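Local coordinates for protein O-methyltransferase (Saccharopolyspora spinosa, PDB 4CE0) that probably transfers a methyl group from S-adenosyl-L-methionine to the 4'-hydroxyl of the rhamnose of spinosyn, with a magnesium ion bound at its active site, at residues Arg59-Val70 with Pro205-Asp213; Val110-Glu118 with His133-Leu143. All blocks are in the same frame, centred on the assembly; numbering follows the deposited sequence.

Interaction 1. Residues Arg59-Val70 with Pro205-Asp213; sequences RLDNLQHCVEAV and PGGFVIIDD. With MG (magnesium ion), chain C.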
# COMPACT_ATOMS: atom_id res chain seq x y z
N ARG A 59 9.17 -10.02 -10.72
CA ARG A 59 9.12 -9.26 -11.98
C ARG A 59 8.84 -7.75 -11.75
O ARG A 59 9.27 -6.90 -12.51
CB ARG A 59 8.17 -9.94 -12.96
CG ARG A 59 8.58 -11.41 -13.21
CD ARG A 59 8.30 -11.88 -14.61
NE ARG A 59 6.88 -12.01 -14.92
CZ ARG A 59 6.13 -13.05 -14.59
NH1 ARG A 59 6.63 -14.06 -13.89
NH2 ARG A 59 4.87 -13.09 -14.97
N LEU A 60 8.15 -7.41 -10.67
CA LEU A 60 7.96 -6.00 -10.33
C LEU A 60 9.31 -5.43 -9.89
O LEU A 60 9.61 -4.26 -10.16
CB LEU A 60 6.91 -5.83 -9.23
CG LEU A 60 5.44 -5.78 -9.61
CD1 LEU A 60 4.64 -5.81 -8.33
CD2 LEU A 60 5.09 -4.55 -10.45
N ASP A 61 10.15 -6.26 -9.24
CA ASP A 61 11.48 -5.79 -8.83
C ASP A 61 12.33 -5.55 -10.07
O ASP A 61 13.15 -4.62 -10.14
CB ASP A 61 12.23 -6.79 -7.95
CG ASP A 61 11.61 -6.95 -6.56
OD1 ASP A 61 10.80 -6.12 -6.12
OD2 ASP A 61 11.98 -7.95 -5.89
N ASN A 62 12.19 -6.41 -11.06
CA ASN A 62 12.92 -6.19 -12.29
C ASN A 62 12.47 -4.88 -12.93
O ASN A 62 13.28 -4.06 -13.42
CB ASN A 62 12.72 -7.37 -13.25
CG ASN A 62 13.14 -7.04 -14.67
OD1 ASN A 62 12.31 -6.67 -15.50
ND2 ASN A 62 14.43 -7.13 -14.94
N LEU A 63 11.16 -4.65 -12.90
CA LEU A 63 10.62 -3.44 -13.55
C LEU A 63 11.19 -2.20 -12.86
O LEU A 63 11.59 -1.24 -13.51
CB LEU A 63 9.10 -3.47 -13.52
CG LEU A 63 8.32 -2.38 -14.25
CD1 LEU A 63 8.85 -2.15 -15.62
CD2 LEU A 63 6.83 -2.77 -14.34
N GLN A 64 11.29 -2.26 -11.54
CA GLN A 64 11.82 -1.13 -10.78
C GLN A 64 13.31 -0.90 -11.12
O GLN A 64 13.73 0.23 -11.25
CB GLN A 64 11.69 -1.39 -9.28
CG GLN A 64 12.24 -0.22 -8.42
CD GLN A 64 11.93 -0.38 -6.94
OE1 GLN A 64 11.12 -1.22 -6.56
NE2 GLN A 64 12.60 0.42 -6.10
N HIS A 65 14.09 -1.98 -11.20
CA HIS A 65 15.53 -1.91 -11.54
C HIS A 65 15.70 -1.22 -12.88
O HIS A 65 16.50 -0.29 -13.01
CB HIS A 65 16.13 -3.33 -11.63
CG HIS A 65 17.54 -3.37 -12.14
ND1 HIS A 65 17.84 -3.44 -13.49
CD2 HIS A 65 18.72 -3.34 -11.49
CE1 HIS A 65 19.16 -3.45 -13.64
NE2 HIS A 65 19.71 -3.40 -12.44
N CYS A 66 14.91 -1.64 -13.87
CA CYS A 66 15.00 -1.04 -15.21
C CYS A 66 14.59 0.45 -15.26
O CYS A 66 15.25 1.28 -15.86
CB CYS A 66 14.15 -1.83 -16.22
SG CYS A 66 14.75 -3.54 -16.49
N VAL A 67 13.46 0.77 -14.66
CA VAL A 67 12.97 2.14 -14.66
C VAL A 67 14.00 3.00 -13.92
O VAL A 67 14.30 4.10 -14.38
CB VAL A 67 11.58 2.23 -13.96
CG1 VAL A 67 11.16 3.72 -13.73
CG2 VAL A 67 10.54 1.42 -14.74
N GLU A 68 14.52 2.50 -12.78
CA GLU A 68 15.47 3.30 -11.98
C GLU A 68 16.77 3.56 -12.73
O GLU A 68 17.37 4.63 -12.58
CB GLU A 68 15.75 2.67 -10.60
CG GLU A 68 14.61 2.95 -9.58
CD GLU A 68 14.82 2.32 -8.22
OE1 GLU A 68 15.92 1.80 -7.98
OE2 GLU A 68 13.88 2.37 -7.39
N ALA A 69 17.18 2.59 -13.53
CA ALA A 69 18.45 2.67 -14.26
C ALA A 69 18.33 3.69 -15.37
O ALA A 69 19.24 4.51 -15.59
CB ALA A 69 18.83 1.30 -14.84
N VAL A 70 17.21 3.64 -16.06
CA VAL A 70 16.90 4.61 -17.11
C VAL A 70 16.87 6.04 -16.58
O VAL A 70 17.33 6.98 -17.25
CB VAL A 70 15.55 4.25 -17.74
CG1 VAL A 70 14.77 5.46 -18.14
CG2 VAL A 70 15.74 3.26 -18.92
N PRO A 205 18.72 4.07 -27.21
CA PRO A 205 19.87 3.31 -26.74
C PRO A 205 20.02 3.41 -25.23
O PRO A 205 19.79 4.47 -24.63
CB PRO A 205 21.06 3.95 -27.48
CG PRO A 205 20.59 5.29 -27.90
CD PRO A 205 19.12 5.13 -28.16
N GLY A 206 20.36 2.30 -24.62
CA GLY A 206 20.42 2.19 -23.18
C GLY A 206 19.05 1.93 -22.57
O GLY A 206 18.93 1.90 -21.35
N GLY A 207 18.02 1.79 -23.41
CA GLY A 207 16.66 1.50 -22.97
C GLY A 207 16.48 0.00 -22.80
O GLY A 207 17.32 -0.77 -23.26
N PHE A 208 15.37 -0.41 -22.19
CA PHE A 208 15.14 -1.81 -21.87
C PHE A 208 13.96 -2.39 -22.61
O PHE A 208 12.88 -1.76 -22.71
CB PHE A 208 14.88 -1.98 -20.37
CG PHE A 208 16.08 -1.78 -19.50
CD1 PHE A 208 16.40 -0.51 -19.02
CD2 PHE A 208 16.89 -2.87 -19.14
CE1 PHE A 208 17.52 -0.32 -18.23
CE2 PHE A 208 18.00 -2.68 -18.34
CZ PHE A 208 18.32 -1.41 -17.87
N VAL A 209 14.15 -3.61 -23.10
CA VAL A 209 13.04 -4.45 -23.50
C VAL A 209 12.86 -5.54 -22.46
O VAL A 209 13.81 -6.29 -22.15
CB VAL A 209 13.24 -5.14 -24.86
CG1 VAL A 209 11.96 -5.85 -25.23
CG2 VAL A 209 13.59 -4.17 -25.90
N ILE A 210 11.65 -5.60 -21.92
CA ILE A 210 11.26 -6.60 -20.95
C ILE A 210 10.23 -7.55 -21.57
O ILE A 210 9.20 -7.14 -22.12
CB ILE A 210 10.70 -5.92 -19.70
CG1 ILE A 210 11.79 -5.09 -19.01
CG2 ILE A 210 10.18 -6.96 -18.72
CD1 ILE A 210 11.26 -4.22 -17.93
N ILE A 211 10.52 -8.84 -21.51
CA ILE A 211 9.64 -9.86 -22.11
C ILE A 211 9.05 -10.67 -20.95
O ILE A 211 9.73 -11.48 -20.34
CB ILE A 211 10.41 -10.80 -23.02
CG1 ILE A 211 11.28 -10.04 -24.02
CG2 ILE A 211 9.43 -11.72 -23.75
CD1 ILE A 211 10.51 -9.30 -25.10
N ASP A 212 7.77 -10.47 -20.65
CA ASP A 212 7.27 -10.99 -19.41
C ASP A 212 7.19 -12.52 -19.42
O ASP A 212 7.32 -13.14 -18.38
CB ASP A 212 5.89 -10.39 -19.06
CG ASP A 212 5.44 -10.75 -17.66
OD1 ASP A 212 5.99 -10.17 -16.70
OD2 ASP A 212 4.57 -11.64 -17.50
N ASP A 213 6.96 -13.10 -20.60
CA ASP A 213 6.79 -14.55 -20.76
C ASP A 213 7.73 -15.12 -21.80
O ASP A 213 7.32 -15.93 -22.65
CB ASP A 213 5.35 -14.88 -21.17
CG ASP A 213 4.36 -14.58 -20.09
OD1 ASP A 213 4.19 -15.44 -19.20
OD2 ASP A 213 3.80 -13.47 -20.10
MG MG C . 3.03 -12.25 -18.60
O HOH W 1 2.83 -14.13 -17.33
O HOH W 2 1.66 -11.71 -17.01
O HOH W 3 1.25 -13.09 -19.30
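Cys66 and Phe208 both turn their gamma atoms anti to the carbonyl carbon (chi1 -65° for Cys66), and this brings the cysteine thiol over one face of the phenyl ring. Cys66 SG stands 3.8 Å from the centroid of the Phe208 ring, displaced toward the CD2 side. SG makes the sulfur-aromatic contact, and Cys66 CB a separate CH-pi contact with the same face. Val70 CG2 meets the same ring at its edge, in plane, 3.8 Å from Phe208 CD1, and Ala69 CB approaches it obliquely. Toward the other end, Ile210 CD1 touches Leu63 CD1, at 3.9 Å, and, further round, Cys66 SG, with Asn62 OD1 also against it.

This is a helix packed on a central strand of the Rossmann-like sheet of a class I methyltransferase: the axes of helix 59-70 and strand 207-211 run nearly antiparallel (163°) and approach to 8.7 Å. Tyr245 of the adjoining strand 244-247 also touches Asn62 and Phe208. Beyond the C-terminal end of the strand the chemistry becomes ionic. Arg59 forms a two-pronged salt bridge with Asp212: NE lies 2.7 Å from OD1, although the position of OD1 is less certain, and NH2 gives a bent bond to OD2 (2.9 Å). The guanidinium and carboxylate planes are 61° apart, and the carbonyl Asp212 O lies over one guanidinium face. Arg59 is thus a second-shell residue that would help fix the rotation of a metal-binding carboxylate. Arg183 is a second cationic partner of OD1, and Asp240 takes Arg59 NH1. Asp212 OD2 also binds the magnesium ion at 2.0 Å, where Asp213 OD2, Asp185 and three waters complete the sphere.

Interaction 2. Residues Val110-Glu118 with His133-Leu143; sequences VDSFQGMPE and HEYNDVLGVSL. With SAH (S-adenosyl-L-homocysteine), chain B.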
# COMPACT_ATOMS: atom_id res chain seq x y z
N VAL A 110 -1.12 0.30 -23.02
CA VAL A 110 -1.50 -0.15 -24.35
C VAL A 110 -2.12 -1.53 -24.32
O VAL A 110 -1.46 -2.53 -24.00
CB VAL A 110 -0.30 -0.21 -25.33
CG1 VAL A 110 -0.80 -0.35 -26.74
CG2 VAL A 110 0.65 0.97 -25.18
N ASP A 111 -3.38 -1.60 -24.71
CA ASP A 111 -4.12 -2.84 -24.59
C ASP A 111 -5.35 -2.80 -25.49
O ASP A 111 -5.76 -1.74 -25.97
CB ASP A 111 -4.55 -3.03 -23.14
CG ASP A 111 -4.88 -4.48 -22.82
OD1 ASP A 111 -6.00 -4.93 -23.18
OD2 ASP A 111 -4.05 -5.14 -22.19
N SER A 112 -5.97 -3.96 -25.70
CA SER A 112 -7.30 -3.98 -26.33
C SER A 112 -8.37 -3.52 -25.34
O SER A 112 -9.37 -2.94 -25.73
CB SER A 112 -7.65 -5.39 -26.77
OG SER A 112 -7.75 -6.20 -25.62
N PHE A 113 -8.15 -3.78 -24.05
CA PHE A 113 -9.15 -3.56 -23.00
C PHE A 113 -10.40 -4.43 -23.23
O PHE A 113 -11.49 -4.11 -22.77
CB PHE A 113 -9.51 -2.07 -22.83
CG PHE A 113 -8.32 -1.21 -22.43
CD1 PHE A 113 -7.83 -1.21 -21.12
CD2 PHE A 113 -7.66 -0.42 -23.38
CE1 PHE A 113 -6.73 -0.45 -20.78
CE2 PHE A 113 -6.56 0.35 -23.04
CZ PHE A 113 -6.09 0.34 -21.72
N GLN A 114 -10.19 -5.55 -23.93
CA GLN A 114 -11.21 -6.57 -24.18
C GLN A 114 -10.61 -7.97 -24.05
O GLN A 114 -11.25 -8.95 -24.39
CB GLN A 114 -11.76 -6.48 -25.60
CG GLN A 114 -12.13 -5.10 -26.07
CD GLN A 114 -12.16 -5.01 -27.59
OE1 GLN A 114 -12.75 -5.86 -28.27
NE2 GLN A 114 -11.51 -3.99 -28.12
N GLY A 115 -9.36 -8.05 -23.59
CA GLY A 115 -8.70 -9.34 -23.48
C GLY A 115 -8.03 -9.75 -24.78
O GLY A 115 -7.77 -8.90 -25.65
N MET A 116 -7.78 -11.04 -24.90
CA MET A 116 -7.00 -11.63 -25.99
C MET A 116 -7.82 -11.72 -27.28
O MET A 116 -9.02 -11.93 -27.22
CB MET A 116 -6.58 -13.04 -25.61
CG MET A 116 -6.11 -13.21 -24.17
SD MET A 116 -4.60 -12.31 -23.75
CE MET A 116 -3.41 -13.01 -24.89
N PRO A 117 -7.17 -11.58 -28.44
CA PRO A 117 -7.85 -11.81 -29.73
C PRO A 117 -8.06 -13.31 -30.03
O PRO A 117 -7.53 -14.15 -29.29
CB PRO A 117 -6.89 -11.20 -30.75
CG PRO A 117 -5.52 -11.32 -30.11
CD PRO A 117 -5.75 -11.20 -28.62
N GLU A 118 -8.85 -13.64 -31.06
CA GLU A 118 -8.96 -15.02 -31.56
C GLU A 118 -7.79 -15.40 -32.47
O GLU A 118 -7.58 -14.76 -33.50
CB GLU A 118 -10.26 -15.20 -32.34
CG GLU A 118 -11.49 -15.44 -31.47
CD GLU A 118 -12.73 -14.72 -31.99
OE1 GLU A 118 -12.81 -14.46 -33.22
OE2 GLU A 118 -13.63 -14.39 -31.18
N HIS A 133 -6.45 -18.70 -25.92
CA HIS A 133 -6.49 -17.77 -24.79
C HIS A 133 -7.77 -16.99 -24.61
O HIS A 133 -8.12 -16.63 -23.49
CB HIS A 133 -5.33 -16.79 -24.92
CG HIS A 133 -4.07 -17.30 -24.32
ND1 HIS A 133 -2.84 -16.77 -24.63
CD2 HIS A 133 -3.85 -18.28 -23.41
CE1 HIS A 133 -1.90 -17.42 -23.93
NE2 HIS A 133 -2.49 -18.34 -23.20
N GLU A 134 -8.46 -16.71 -25.71
CA GLU A 134 -9.69 -15.95 -25.64
C GLU A 134 -10.78 -16.64 -24.80
O GLU A 134 -11.70 -15.99 -24.31
CB GLU A 134 -10.23 -15.57 -27.03
CG GLU A 134 -9.71 -16.35 -28.22
CD GLU A 134 -10.27 -17.74 -28.28
OE1 GLU A 134 -11.51 -17.89 -28.29
OE2 GLU A 134 -9.48 -18.69 -28.34
N TYR A 135 -10.67 -17.96 -24.64
CA TYR A 135 -11.52 -18.74 -23.73
C TYR A 135 -11.64 -18.06 -22.39
O TYR A 135 -12.72 -17.99 -21.81
CB TYR A 135 -10.88 -20.08 -23.41
CG TYR A 135 -11.53 -21.33 -23.91
CD1 TYR A 135 -12.17 -21.37 -25.14
CD2 TYR A 135 -11.43 -22.53 -23.18
CE1 TYR A 135 -12.72 -22.57 -25.62
CE2 TYR A 135 -11.98 -23.70 -23.63
CZ TYR A 135 -12.62 -23.72 -24.86
OH TYR A 135 -13.15 -24.92 -25.30
N ASN A 136 -10.50 -17.59 -21.92
CA ASN A 136 -10.34 -17.12 -20.56
C ASN A 136 -10.51 -15.61 -20.50
O ASN A 136 -10.06 -14.96 -19.54
CB ASN A 136 -8.97 -17.55 -19.99
CG ASN A 136 -8.85 -19.08 -19.76
OD1 ASN A 136 -9.33 -19.61 -18.75
ND2 ASN A 136 -8.17 -19.77 -20.68
N ASP A 137 -11.19 -15.02 -21.48
CA ASP A 137 -11.32 -13.56 -21.51
C ASP A 137 -12.05 -12.97 -20.30
O ASP A 137 -12.93 -12.16 -20.44
CB ASP A 137 -11.90 -13.06 -22.84
CG ASP A 137 -10.82 -12.85 -23.90
OD1 ASP A 137 -9.62 -12.92 -23.56
OD2 ASP A 137 -11.16 -12.59 -25.08
N VAL A 138 -11.67 -13.40 -19.11
CA VAL A 138 -11.67 -12.53 -17.93
C VAL A 138 -10.21 -12.04 -17.72
O VAL A 138 -9.80 -11.59 -16.64
CB VAL A 138 -12.32 -13.21 -16.72
CG1 VAL A 138 -11.27 -13.83 -15.74
CG2 VAL A 138 -13.25 -12.21 -16.05
N LEU A 139 -9.44 -12.17 -18.80
CA LEU A 139 -8.30 -11.33 -19.07
C LEU A 139 -8.76 -10.02 -19.70
O LEU A 139 -7.94 -9.13 -20.00
CB LEU A 139 -7.38 -12.05 -20.03
CG LEU A 139 -6.82 -13.33 -19.41
CD1 LEU A 139 -6.40 -14.31 -20.51
CD2 LEU A 139 -5.67 -12.94 -18.55
N GLY A 140 -10.07 -9.92 -19.92
CA GLY A 140 -10.70 -8.74 -20.46
C GLY A 140 -11.08 -7.75 -19.38
O GLY A 140 -12.04 -7.97 -18.62
N VAL A 141 -10.34 -6.65 -19.32
CA VAL A 141 -10.58 -5.60 -18.34
C VAL A 141 -10.73 -4.28 -19.08
O VAL A 141 -9.79 -3.81 -19.77
CB VAL A 141 -9.41 -5.52 -17.34
CG1 VAL A 141 -9.68 -4.44 -16.26
CG2 VAL A 141 -9.15 -6.89 -16.72
N SER A 142 -11.92 -3.70 -18.97
CA SER A 142 -12.29 -2.45 -19.64
C SER A 142 -11.38 -1.26 -19.28
O SER A 142 -10.80 -1.20 -18.19
CB SER A 142 -13.73 -2.07 -19.27
OG SER A 142 -13.84 -1.74 -17.89
N LEU A 143 -11.31 -0.30 -20.19
CA LEU A 143 -10.54 0.92 -19.99
C LEU A 143 -11.06 1.63 -18.74
O LEU A 143 -10.30 2.16 -17.92
CB LEU A 143 -10.66 1.83 -21.23
CG LEU A 143 -9.93 3.20 -21.27
CD1 LEU A 143 -8.45 3.03 -20.96
CD2 LEU A 143 -10.12 3.83 -22.65
N SAH B . -0.91 -8.36 -15.00
CA SAH B . -0.33 -8.49 -16.35
CB SAH B . -1.30 -8.47 -17.51
CG SAH B . -1.00 -8.82 -18.96
SD SAH B . -2.30 -10.01 -19.40
C SAH B . 0.46 -7.24 -16.34
O SAH B . 0.85 -6.87 -17.44
OXT SAH B . 0.57 -6.80 -15.04
C5' SAH B . -2.33 -9.88 -21.22
C4' SAH B . -2.96 -8.58 -21.76
O4' SAH B . -2.61 -8.38 -23.11
C3' SAH B . -4.49 -8.56 -21.73
O3' SAH B . -4.88 -7.43 -20.97
C2' SAH B . -4.96 -8.48 -23.19
O2' SAH B . -6.17 -7.73 -23.47
C1' SAH B . -3.72 -7.90 -23.87
N9 SAH B . -3.50 -8.27 -25.29
C8 SAH B . -2.93 -9.45 -25.73
N7 SAH B . -2.84 -9.38 -27.06
C5 SAH B . -3.30 -8.18 -27.48
C6 SAH B . -3.44 -7.59 -28.74
N6 SAH B . -3.07 -8.23 -29.85
N1 SAH B . -3.97 -6.33 -28.85
C2 SAH B . -4.35 -5.61 -27.73
N3 SAH B . -4.24 -6.22 -26.50
C4 SAH B . -3.69 -7.46 -26.37
O HOH W 4 -8.10 -6.68 -21.25
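Met116 and Asp137 join two loop segments over bound S-adenosyl-L-homocysteine: Met116 N donates to Asp137 OD1 at 3.0 Å, meeting the oxygen on its syn side but 31° out of the carboxylate plane. Segment 110-118 starts at the end of strand 107-111 of the Rossmann-like methyltransferase fold, where the acidic residue characteristically grips the ribose. Here Asp111 does so with both oxygens, OD1 taking the O2' hydroxyl of the ligand and OD2 the O3' hydroxyl at 2.7 Å; Val84 N also binds OD2. Ser112 N donates to the adenine N3. Met116, bent at chi2 and chi3, folds its thioether end back to the ligand, with CE 3.7 Å from C8 of the adenine, while its CG touches both His133 CB and Leu139 CD1.

Around this first shell, turns hold the backbone in shape. Asp111 OD1 uses its anti lone pair to accept from Phe113 N, an Asx turn with a nearly straight bond (169°). Ser112 OG closes an ST turn with Gln114 N and donates to Gly115 O in the carbonyl plane. Gly115, at positive phi, brings its CA to within 3.7 Å of Asp137 OD1 and against Leu139 O. A water bonded to Leu139 O and Val141 N reaches 110-118 weakly, through Gly115 N, and hydrogen-bonds to ribose O2' (3.1 Å).

Farther from the ligand, the Phe113 ring is held between Leu143 and Asp111, with Phe162 of strand 160-164 and Val146 of helix 143-152 also touching it. Asp111 CB sits over the centre of one face. On the opposite face Leu143 CD1 makes a CH-pi contact, 3.9 Å from the ring centroid, and Val141 O lies in plane at the edge, 3.5 Å from Phe113 CD1.

Interactions 1 and 2 serve the same sheet from opposite sides of the chain's centre, their centres about 24 Å apart and nearest atoms about 8 Å apart without touching. Interaction 1 is a buried helix-on-strand contact, mostly apolar, that turns ionic only where strand 207-211 runs out at the metal. Interaction 2 is partly buried, lies after strand 107-111, and joins its loops by one Met116-Asp137 hydrogen bond and Phe113-Leu143 packing, with side-chain-to-backbone turns shaping 110-118 around the ligand. Along the chain, 110-118 and 133-143 fall within the span closed by 59-70 and 205-213. Both lie near the cofactor product: the Asp212 side chain lies about 6 Å from the S-adenosyl-L-homocysteine that interaction 2 grips.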